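Local atomic coordinates of diaminopimelate decarboxylase (Helicobacter pylori, PDB entry 2QGH), a protein that catalyses the decarboxylation of meso-diaminopimelate to L-lysine, the last step of lysine biosynthesis, using pyridoxal-5'-phosphate as cofactor. Residues Tyr63-Asn68 against Ser82-Val87; Ser59-Ala64 against Cys278-Ser283; Ala67-Ser72 against Ile92-Lys97. All coordinates share one frame; numbering follows the deposited sequence.

Contact 1: residues Tyr63-Asn68 against Ser82-Val87; sequences YALKAN and SGADCV. With PLP (pyridoxal-5'-phosphate), chain B.
Tyr63, which pairs with Ala84 in the sheet, has Leu65 N over one face of its ring, offset toward the rim, and Asn68 O in the ring plane at its edge. Tyr63 OH donates to Asn68 O at 2.6 Å, in the carbonyl plane and on a lone pair, tying the end of the turn back to the strand. CG stands anti to the backbone N (chi1 172°), which carries the ring away from strand 83-86 toward helix 71-79. The other flat group is the cofactor: Asp85 OD2 lies over the pyridine face, 3.2 Å from PLP N1.

Between the backbones the pairing is parallel. Asp85 N gives a straight bond to Tyr63 O (2.8 Å), and Leu65 N gives to Asp85 O at 3.3 Å; that from Tyr63 N to Gly83 O is weak.

Beyond Ala64 the chain curls into a turn that brings Lys66 across to Asp85. Bends at chi3 (63°) and chi4 (62°) fold the lysine until Lys66 NZ meets Asp85 OD2 at 3.1 Å, a salt bridge with weak hydrogen-bond geometry. A water accepts from Lys66 N and gives to Asp85 O at 2.7 Å, joining both residues. The small Ala64 admits the cofactor, Ala64 CB being 3.5 Å from PLP C5A. Lys66 is probably the lysine that holds PLP as an internal aldimine in this family; here its NZ is not joined to PLP, consistent with displacement by the bound lysine.

On the side of Ala84, Leu65 CD1 packs on Ala84 CB, and its CD2 on Cys86 SG. Helix 71-79, the crossover linking these first two barrel strands, covers Tyr63 and Leu65 with Leu74, while Ile92 of helix 89-97 covers Cys86.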
loop_
_atom_site.group_PDB
_atom_site.type_symbol
_atom_site.label_atom_id
_atom_site.label_comp_id
_atom_site.label_asym_id
_atom_site.label_seq_id
_atom_site.Cartn_x
_atom_site.Cartn_y
_atom_site.Cartn_z
ATOM N N TYR A 63 -17.245 -0.531 15.902
ATOM C CA TYR A 63 -16.649 -1.049 14.683
ATOM C C TYR A 63 -15.365 -0.290 14.310
ATOM O O TYR A 63 -15.362 0.933 14.190
ATOM C CB TYR A 63 -17.668 -0.961 13.547
ATOM C CG TYR A 63 -17.088 -1.293 12.203
ATOM C CD1 TYR A 63 -16.557 -2.558 11.950
ATOM C CD2 TYR A 63 -17.017 -0.333 11.200
ATOM C CE1 TYR A 63 -15.967 -2.856 10.741
ATOM C CE2 TYR A 63 -16.425 -0.619 9.982
ATOM C CZ TYR A 63 -15.900 -1.882 9.760
ATOM O OH TYR A 63 -15.291 -2.170 8.567
ATOM N N ALA A 64 -14.268 -1.020 14.149
ATOM C CA ALA A 64 -12.998 -0.402 13.790
ATOM C C ALA A 64 -13.001 -0.092 12.290
ATOM O O ALA A 64 -12.823 -0.989 11.462
ATOM C CB ALA A 64 -11.852 -1.339 14.144
ATOM N N LEU A 65 -13.211 1.182 11.956
ATOM C CA LEU A 65 -13.276 1.634 10.564
ATOM C C LEU A 65 -12.085 1.249 9.696
ATOM O O LEU A 65 -12.243 0.957 8.512
ATOM C CB LEU A 65 -13.499 3.152 10.507
ATOM C CG LEU A 65 -14.954 3.634 10.639
ATOM C CD1 LEU A 65 -15.560 3.122 11.935
ATOM C CD2 LEU A 65 -15.009 5.162 10.586
ATOM N N LYS A 66 -10.897 1.250 10.285
ATOM C CA LYS A 66 -9.694 0.872 9.561
ATOM C C LYS A 66 -9.915 -0.410 8.755
ATOM O O LYS A 66 -9.314 -0.592 7.702
ATOM C CB LYS A 66 -8.546 0.671 10.546
ATOM C CG LYS A 66 -8.842 -0.366 11.622
ATOM C CD LYS A 66 -7.734 -0.424 12.649
ATOM C CE LYS A 66 -7.617 0.903 13.393
ATOM N NZ LYS A 66 -8.862 1.226 14.147
ATOM N N ALA A 67 -10.777 -1.304 9.240
ATOM C CA ALA A 67 -11.043 -2.551 8.516
ATOM C C ALA A 67 -11.666 -2.243 7.157
ATOM O O ALA A 67 -11.212 -2.736 6.123
ATOM C CB ALA A 67 -11.971 -3.451 9.323
ATOM N N ASN A 68 -12.712 -1.419 7.176
ATOM C CA ASN A 68 -13.416 -1.007 5.969
ATOM C C ASN A 68 -14.297 0.176 6.352
ATOM O O ASN A 68 -15.199 0.039 7.172
ATOM C CB ASN A 68 -14.284 -2.143 5.423
ATOM C CG ASN A 68 -14.683 -1.916 3.978
ATOM O OD1 ASN A 68 -15.083 -0.819 3.608
ATOM N ND2 ASN A 68 -14.576 -2.951 3.158
ATOM N N SER A 82 -24.699 0.904 15.759
ATOM C CA SER A 82 -23.315 0.560 16.016
ATOM C C SER A 82 -22.497 1.773 16.426
ATOM O O SER A 82 -22.887 2.913 16.180
ATOM C CB SER A 82 -22.685 -0.058 14.773
ATOM O OG SER A 82 -21.298 -0.238 14.970
ATOM N N GLY A 83 -21.363 1.504 17.060
ATOM C CA GLY A 83 -20.467 2.562 17.474
ATOM C C GLY A 83 -19.344 2.591 16.462
ATOM O O GLY A 83 -19.421 1.908 15.444
ATOM N N ALA A 84 -18.302 3.366 16.727
ATOM C CA ALA A 84 -17.180 3.440 15.796
ATOM C C ALA A 84 -15.845 3.668 16.484
ATOM O O ALA A 84 -15.715 4.550 17.326
ATOM C CB ALA A 84 -17.426 4.546 14.773
ATOM N N ASP A 85 -14.859 2.850 16.143
ATOM C CA ASP A 85 -13.514 3.013 16.691
ATOM C C ASP A 85 -12.746 3.686 15.561
ATOM O O ASP A 85 -12.530 3.092 14.505
ATOM C CB ASP A 85 -12.893 1.661 17.034
ATOM C CG ASP A 85 -11.384 1.732 17.172
ATOM O OD1 ASP A 85 -10.883 2.645 17.866
ATOM O OD2 ASP A 85 -10.696 0.863 16.589
ATOM N N CYS A 86 -12.367 4.939 15.786
ATOM C CA CYS A 86 -11.664 5.731 14.784
ATOM C C CYS A 86 -10.218 6.011 15.160
ATOM O O CYS A 86 -9.867 6.025 16.344
ATOM C CB CYS A 86 -12.416 7.044 14.578
ATOM S SG CYS A 86 -14.154 6.788 14.108
ATOM N N VAL A 87 -9.376 6.234 14.152
ATOM C CA VAL A 87 -7.967 6.515 14.408
ATOM C C VAL A 87 -7.522 7.802 13.716
ATOM O O VAL A 87 -6.336 8.131 13.697
ATOM C CB VAL A 87 -7.066 5.309 13.972
ATOM C CG1 VAL A 87 -7.026 5.183 12.430
ATOM C CG2 VAL A 87 -5.672 5.463 14.555
HETATM N N1 PLP B . -8.992 -1.410 17.992
HETATM C C2 PLP B . -7.676 -0.912 17.890
HETATM C C2A PLP B . -7.184 0.112 18.836
HETATM C C3 PLP B . -6.837 -1.414 16.816
HETATM O O3 PLP B . -5.546 -0.949 16.657
HETATM C C4 PLP B . -7.322 -2.370 15.924
HETATM C C4A PLP B . -6.293 -2.994 15.049
HETATM C C5 PLP B . -8.636 -2.849 16.025
HETATM C C6 PLP B . -9.480 -2.378 17.103
HETATM C C5A PLP B . -9.346 -3.657 15.027
HETATM O O4P PLP B . -8.977 -5.008 15.187
HETATM P P PLP B . -9.504 -6.057 14.312
HETATM O O1P PLP B . -9.788 -5.731 12.813
HETATM O O2P PLP B . -10.850 -6.491 15.043
HETATM O O3P PLP B . -8.422 -7.203 14.330
HETATM O O HOH W 1 -10.417 2.784 12.899
#

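Contact 2: residues Ser59-Ala64 against Cys278-Ser283; sequences SLICYA and CEPGRS. With PLP (pyridoxal-5'-phosphate), chain B; LYS (lysine), chain C.
Ile61 and Cys278 form the parallel bridge at which the eight-stranded beta/alpha barrel closes: strand 59-64 is the first of the barrel and strand 275-278 the last. Three backbone hydrogen bonds make the seam. Cys278 N gives to Leu60 O, and Cys62 N to Cys278 O at 2.7 Å. Past the end of the last strand, Ala64 N continues the pattern onto Pro280 O (3.0 Å). A short CA-H...O contact from Glu279 CA to Cys62 O fills the interval, where proline has no N-H to offer.

The apolar packing lies on the face holding Ile61 and Cys278. Ile61 uses both branches: CD1 rests on Cys278 CB, and CG2, set anti to the backbone N, reaches Pro280 CG at 3.5 Å, the two side chains crossing at about a right angle. A beta-branched residue suits a place that must fill two directions at once.

A carbonyl meets a ring edge where Gly281 O sits by CE1 of Tyr63, near the ring plane.

Polar contacts to the ligands gather where the last strand gives way to helix 282-285. Gly281, the N-cap residue, donates from N to PLP O2P, and Arg282 N to PLP O1P, both at 2.7 Å; the phosphate thus meets the helix start, whose dipole would favour an anion. Lacking a side chain, Gly281 leaves room for O1P and Ala64. Glu279 OE1, also bonded to His203, lies 2.9 Å from PLP N1, close to the ring plane. Arg282 grips the product carboxylate edge-on, chiefly through NH2 to OXT. At the far end of that lysine, its NZ stands 1.3 Å from PLP C4A, the length of an imine bond in an external aldimine.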
loop_
_atom_site.group_PDB
_atom_site.type_symbol
_atom_site.label_atom_id
_atom_site.label_comp_id
_atom_site.label_asym_id
_atom_site.label_seq_id
_atom_site.Cartn_x
_atom_site.Cartn_y
_atom_site.Cartn_z
ATOM N N SER A 59 -22.948 -3.020 27.094
ATOM C CA SER A 59 -21.775 -3.051 26.243
ATOM C C SER A 59 -21.953 -2.186 25.004
ATOM O O SER A 59 -23.080 -1.865 24.604
ATOM C CB SER A 59 -21.450 -4.498 25.843
ATOM O OG SER A 59 -22.561 -5.140 25.243
ATOM N N LEU A 60 -20.825 -1.799 24.412
ATOM C CA LEU A 60 -20.819 -0.973 23.215
ATOM C C LEU A 60 -19.868 -1.577 22.199
ATOM O O LEU A 60 -18.690 -1.792 22.495
ATOM C CB LEU A 60 -20.371 0.455 23.549
ATOM C CG LEU A 60 -20.315 1.438 22.368
ATOM C CD1 LEU A 60 -21.699 1.549 21.704
ATOM C CD2 LEU A 60 -19.841 2.791 22.863
ATOM N N ILE A 61 -20.382 -1.859 21.004
ATOM C CA ILE A 61 -19.556 -2.430 19.950
ATOM C C ILE A 61 -19.117 -1.336 18.978
ATOM O O ILE A 61 -19.901 -0.852 18.170
ATOM C CB ILE A 61 -20.315 -3.529 19.192
ATOM C CG1 ILE A 61 -20.820 -4.572 20.188
ATOM C CG2 ILE A 61 -19.395 -4.197 18.173
ATOM C CD1 ILE A 61 -19.721 -5.118 21.102
ATOM N N CYS A 62 -17.855 -0.939 19.077
ATOM C CA CYS A 62 -17.324 0.107 18.218
ATOM C C CYS A 62 -16.567 -0.464 17.043
ATOM O O CYS A 62 -15.397 -0.832 17.163
ATOM C CB CYS A 62 -16.409 1.033 19.011
ATOM S SG CYS A 62 -17.256 1.968 20.291
ATOM N N TYR A 63 -17.245 -0.531 15.902
ATOM C CA TYR A 63 -16.649 -1.049 14.683
ATOM C C TYR A 63 -15.365 -0.290 14.310
ATOM O O TYR A 63 -15.362 0.933 14.190
ATOM C CB TYR A 63 -17.668 -0.961 13.547
ATOM C CG TYR A 63 -17.088 -1.293 12.203
ATOM C CD1 TYR A 63 -16.557 -2.558 11.950
ATOM C CD2 TYR A 63 -17.017 -0.333 11.200
ATOM C CE1 TYR A 63 -15.967 -2.856 10.741
ATOM C CE2 TYR A 63 -16.425 -0.619 9.982
ATOM C CZ TYR A 63 -15.900 -1.882 9.760
ATOM O OH TYR A 63 -15.291 -2.170 8.567
ATOM N N ALA A 64 -14.268 -1.020 14.149
ATOM C CA ALA A 64 -12.998 -0.402 13.790
ATOM C C ALA A 64 -13.001 -0.092 12.290
ATOM O O ALA A 64 -12.823 -0.989 11.462
ATOM C CB ALA A 64 -11.852 -1.339 14.144
ATOM N N CYS A 278 -16.092 -3.274 22.867
ATOM C CA CYS A 278 -15.323 -4.108 21.956
ATOM C C CYS A 278 -15.127 -3.293 20.684
ATOM O O CYS A 278 -16.028 -2.572 20.246
ATOM C CB CYS A 278 -16.073 -5.402 21.630
ATOM S SG CYS A 278 -16.392 -6.497 23.040
ATOM N N GLU A 279 -13.946 -3.411 20.096
ATOM C CA GLU A 279 -13.632 -2.691 18.874
ATOM C C GLU A 279 -13.347 -3.662 17.714
ATOM O O GLU A 279 -12.290 -3.605 17.085
ATOM C CB GLU A 279 -12.432 -1.783 19.130
ATOM C CG GLU A 279 -12.606 -0.909 20.368
ATOM C CD GLU A 279 -11.398 -0.044 20.652
ATOM O OE1 GLU A 279 -10.266 -0.493 20.378
ATOM O OE2 GLU A 279 -11.573 1.076 21.170
ATOM N N PRO A 280 -14.301 -4.563 17.413
ATOM C CA PRO A 280 -14.113 -5.525 16.326
ATOM C C PRO A 280 -14.047 -4.862 14.951
ATOM O O PRO A 280 -14.802 -3.931 14.653
ATOM C CB PRO A 280 -15.329 -6.430 16.465
ATOM C CG PRO A 280 -16.389 -5.464 16.871
ATOM C CD PRO A 280 -15.676 -4.641 17.939
ATOM N N GLY A 281 -13.135 -5.346 14.118
ATOM C CA GLY A 281 -12.990 -4.809 12.778
ATOM C C GLY A 281 -13.077 -5.921 11.746
ATOM O O GLY A 281 -14.088 -6.071 11.058
ATOM N N ARG A 282 -12.010 -6.706 11.657
ATOM C CA ARG A 282 -11.909 -7.820 10.723
ATOM C C ARG A 282 -13.096 -8.778 10.815
ATOM O O ARG A 282 -13.768 -9.046 9.815
ATOM C CB ARG A 282 -10.613 -8.590 10.991
ATOM C CG ARG A 282 -10.159 -9.492 9.858
ATOM C CD ARG A 282 -9.078 -10.449 10.347
ATOM N NE ARG A 282 -7.910 -9.755 10.877
ATOM C CZ ARG A 282 -6.986 -9.159 10.129
ATOM N NH1 ARG A 282 -7.077 -9.174 8.801
ATOM N NH2 ARG A 282 -5.976 -8.530 10.712
ATOM N N SER A 283 -13.345 -9.295 12.017
ATOM C CA SER A 283 -14.441 -10.239 12.246
ATOM C C SER A 283 -15.833 -9.700 11.898
ATOM O O SER A 283 -16.810 -10.443 11.899
ATOM C CB SER A 283 -14.421 -10.728 13.700
ATOM O OG SER A 283 -14.399 -9.651 14.617
HETATM N N1 PLP B . -8.992 -1.410 17.992
HETATM C C2 PLP B . -7.676 -0.912 17.890
HETATM C C2A PLP B . -7.184 0.112 18.836
HETATM C C3 PLP B . -6.837 -1.414 16.816
HETATM O O3 PLP B . -5.546 -0.949 16.657
HETATM C C4 PLP B . -7.322 -2.370 15.924
HETATM C C4A PLP B . -6.293 -2.994 15.049
HETATM C C5 PLP B . -8.636 -2.849 16.025
HETATM C C6 PLP B . -9.480 -2.378 17.103
HETATM C C5A PLP B . -9.346 -3.657 15.027
HETATM O O4P PLP B . -8.977 -5.008 15.187
HETATM P P PLP B . -9.504 -6.057 14.312
HETATM O O1P PLP B . -9.788 -5.731 12.813
HETATM O O2P PLP B . -10.850 -6.491 15.043
HETATM O O3P PLP B . -8.422 -7.203 14.330
HETATM N N LYS C . -3.867 -4.117 8.309
HETATM C CA LYS C . -3.715 -5.388 9.083
HETATM C C LYS C . -4.165 -6.582 8.240
HETATM O O LYS C . -4.344 -6.383 7.021
HETATM C CB LYS C . -4.535 -5.310 10.384
HETATM C CG LYS C . -4.022 -4.255 11.353
HETATM C CD LYS C . -5.020 -3.930 12.448
HETATM C CE LYS C . -4.433 -2.883 13.392
HETATM N NZ LYS C . -5.391 -2.351 14.419
HETATM O OXT LYS C . -4.331 -7.690 8.795
#

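Contact 3: residues Ala67-Ser72 against Ile92-Lys97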
loop_
_atom_site.group_PDB
_atom_site.type_symbol
_atom_site.label_atom_id
_atom_site.label_comp_id
_atom_site.label_asym_id
_atom_site.label_seq_id
_atom_site.Cartn_x
_atom_site.Cartn_y
_atom_site.Cartn_z
ATOM N N ALA A 67 -10.777 -1.304 9.240
ATOM C CA ALA A 67 -11.043 -2.551 8.516
ATOM C C ALA A 67 -11.666 -2.243 7.157
ATOM O O ALA A 67 -11.212 -2.736 6.123
ATOM C CB ALA A 67 -11.971 -3.451 9.323
ATOM N N ASN A 68 -12.712 -1.419 7.176
ATOM C CA ASN A 68 -13.416 -1.007 5.969
ATOM C C ASN A 68 -14.297 0.176 6.352
ATOM O O ASN A 68 -15.199 0.039 7.172
ATOM C CB ASN A 68 -14.284 -2.143 5.423
ATOM C CG ASN A 68 -14.683 -1.916 3.978
ATOM O OD1 ASN A 68 -15.083 -0.819 3.608
ATOM N ND2 ASN A 68 -14.576 -2.951 3.158
ATOM N N SER A 69 -14.024 1.330 5.753
ATOM C CA SER A 69 -14.749 2.560 6.051
ATOM C C SER A 69 -15.748 2.998 4.991
ATOM O O SER A 69 -16.205 4.146 5.021
ATOM C CB SER A 69 -13.760 3.708 6.265
ATOM O OG SER A 69 -12.911 3.443 7.357
ATOM N N ASN A 70 -16.088 2.113 4.056
ATOM C CA ASN A 70 -17.039 2.490 3.019
ATOM C C ASN A 70 -18.320 3.071 3.648
ATOM O O ASN A 70 -18.917 2.489 4.561
ATOM C CB ASN A 70 -17.344 1.292 2.112
ATOM C CG ASN A 70 -18.394 1.607 1.057
ATOM O OD1 ASN A 70 -19.598 1.537 1.322
ATOM N ND2 ASN A 70 -17.944 1.965 -0.140
ATOM N N LEU A 71 -18.700 4.252 3.164
ATOM C CA LEU A 71 -19.873 4.974 3.638
ATOM C C LEU A 71 -21.137 4.135 3.751
ATOM O O LEU A 71 -21.877 4.257 4.718
ATOM C CB LEU A 71 -20.139 6.167 2.720
ATOM C CG LEU A 71 -19.654 7.545 3.172
ATOM C CD1 LEU A 71 -18.318 7.434 3.874
ATOM C CD2 LEU A 71 -19.567 8.457 1.965
ATOM N N SER A 72 -21.378 3.290 2.754
ATOM C CA SER A 72 -22.560 2.447 2.741
ATOM C C SER A 72 -22.551 1.419 3.851
ATOM O O SER A 72 -23.563 1.235 4.531
ATOM C CB SER A 72 -22.707 1.752 1.388
ATOM O OG SER A 72 -23.134 2.683 0.417
ATOM N N ILE A 92 -13.496 9.723 11.793
ATOM C CA ILE A 92 -14.546 10.267 12.629
ATOM C C ILE A 92 -15.571 10.948 11.720
ATOM O O ILE A 92 -16.787 10.773 11.890
ATOM C CB ILE A 92 -13.984 11.290 13.648
ATOM C CG1 ILE A 92 -13.014 10.590 14.602
ATOM C CG2 ILE A 92 -15.120 11.940 14.427
ATOM C CD1 ILE A 92 -12.480 11.483 15.700
ATOM N N GLN A 93 -15.082 11.710 10.741
ATOM C CA GLN A 93 -15.980 12.394 9.824
ATOM C C GLN A 93 -16.798 11.401 9.019
ATOM O O GLN A 93 -17.990 11.615 8.814
ATOM C CB GLN A 93 -15.208 13.341 8.893
ATOM C CG GLN A 93 -14.548 14.507 9.638
ATOM C CD GLN A 93 -14.152 15.662 8.723
ATOM O OE1 GLN A 93 -13.589 16.670 9.180
ATOM N NE2 GLN A 93 -14.457 15.533 7.433
ATOM N N ARG A 94 -16.169 10.319 8.561
ATOM C CA ARG A 94 -16.888 9.289 7.800
ATOM C C ARG A 94 -18.027 8.721 8.648
ATOM O O ARG A 94 -19.174 8.664 8.206
ATOM C CB ARG A 94 -15.966 8.130 7.429
ATOM C CG ARG A 94 -14.983 8.383 6.295
ATOM C CD ARG A 94 -14.115 7.149 6.113
ATOM N NE ARG A 94 -13.446 7.087 4.816
ATOM C CZ ARG A 94 -14.035 6.735 3.679
ATOM N NH1 ARG A 94 -15.314 6.408 3.669
ATOM N NH2 ARG A 94 -13.340 6.709 2.547
ATOM N N ALA A 95 -17.682 8.295 9.862
ATOM C CA ALA A 95 -18.637 7.713 10.794
ATOM C C ALA A 95 -19.843 8.609 11.037
ATOM O O ALA A 95 -20.986 8.151 10.961
ATOM C CB ALA A 95 -17.950 7.401 12.121
ATOM N N LEU A 96 -19.583 9.880 11.336
ATOM C CA LEU A 96 -20.653 10.843 11.593
ATOM C C LEU A 96 -21.523 11.037 10.364
ATOM O O LEU A 96 -22.740 11.144 10.463
ATOM C CB LEU A 96 -20.068 12.192 12.016
ATOM C CG LEU A 96 -19.465 12.265 13.421
ATOM C CD1 LEU A 96 -18.824 13.628 13.638
ATOM C CD2 LEU A 96 -20.544 12.007 14.452
ATOM N N LYS A 97 -20.884 11.079 9.206
ATOM C CA LYS A 97 -21.575 11.270 7.938
ATOM C C LYS A 97 -22.432 10.052 7.590
ATOM O O LYS A 97 -23.420 10.172 6.874
ATOM C CB LYS A 97 -20.542 11.525 6.832
ATOM C CG LYS A 97 -21.118 11.881 5.464
ATOM C CD LYS A 97 -19.987 12.103 4.451
ATOM C CE LYS A 97 -20.516 12.412 3.055
ATOM N NZ LYS A 97 -21.159 13.758 2.969
#
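At the capped start of helix 71-79, Ser69 and Leu71 meet Arg94 of helix 89-97, joining the first two outer helices of the barrel. The guanidinium does most of the touching. Ser69 CB lies over one of its faces, 3.5 Å from Arg94 CD, and a residue as small as serine lets the arginine stem pass this near. Arg94 is extended from CG to NE, which carries its head along Ser69 to the helix start. Arg94 NH1 approaches Ser69 O to 2.8 Å, but the angle is poor for a hydrogen bond. Leu71 crosses the arginine at about a right angle, its CD1 turned to NH1. Farther along, Leu71 CD2 rests on Lys97 CE at 4.2 Å.

Asparagines shape the turn that offers these groups. Asn68 OD1 accepts from Asn70 N at 3.1 Å in a nearly straight bond (166°), an Asx turn, and Asn70 OD1, at the N-cap, takes a weak bond from Ser72 N, while Asn70 ND2 donates to Ile405 O.

The polar ends are answered across the dimer interface: Glu418 of the second subunit forms a salt bridge with Arg94 NH1 and accepts from Leu71 N, and Glu419 of that subunit pairs with Lys97. On the barrel side of helix 89-97, Ile92 and Ala95 lie on strands 83-86 and 105-107, while Asn70 and Ser72 meet strand 402-406.

In the fold
All three contacts belong to the barrel that binds the cofactor. Contacts 1 and 2 share Tyr63 and Ala64 and flank strand 59-64, with strand 83-86 on one side and the end of strand 275-278 on the other; their centres are 7 Å apart, and two like-charged carboxylates, Asp85 OD1 and Glu279 OE2, lie 3.7 Å apart. Contact 3 is 8 Å from contact 1 and 14 Å from contact 2, one layer out, where Ala95 packs on Ala84 and Leu65. All start from one stretch: contacts 1 and 3 find local partners, 82-87 and 92-97, before the chain returns at 278-283. Together they run from cofactor, through barrel wall, to second subunit.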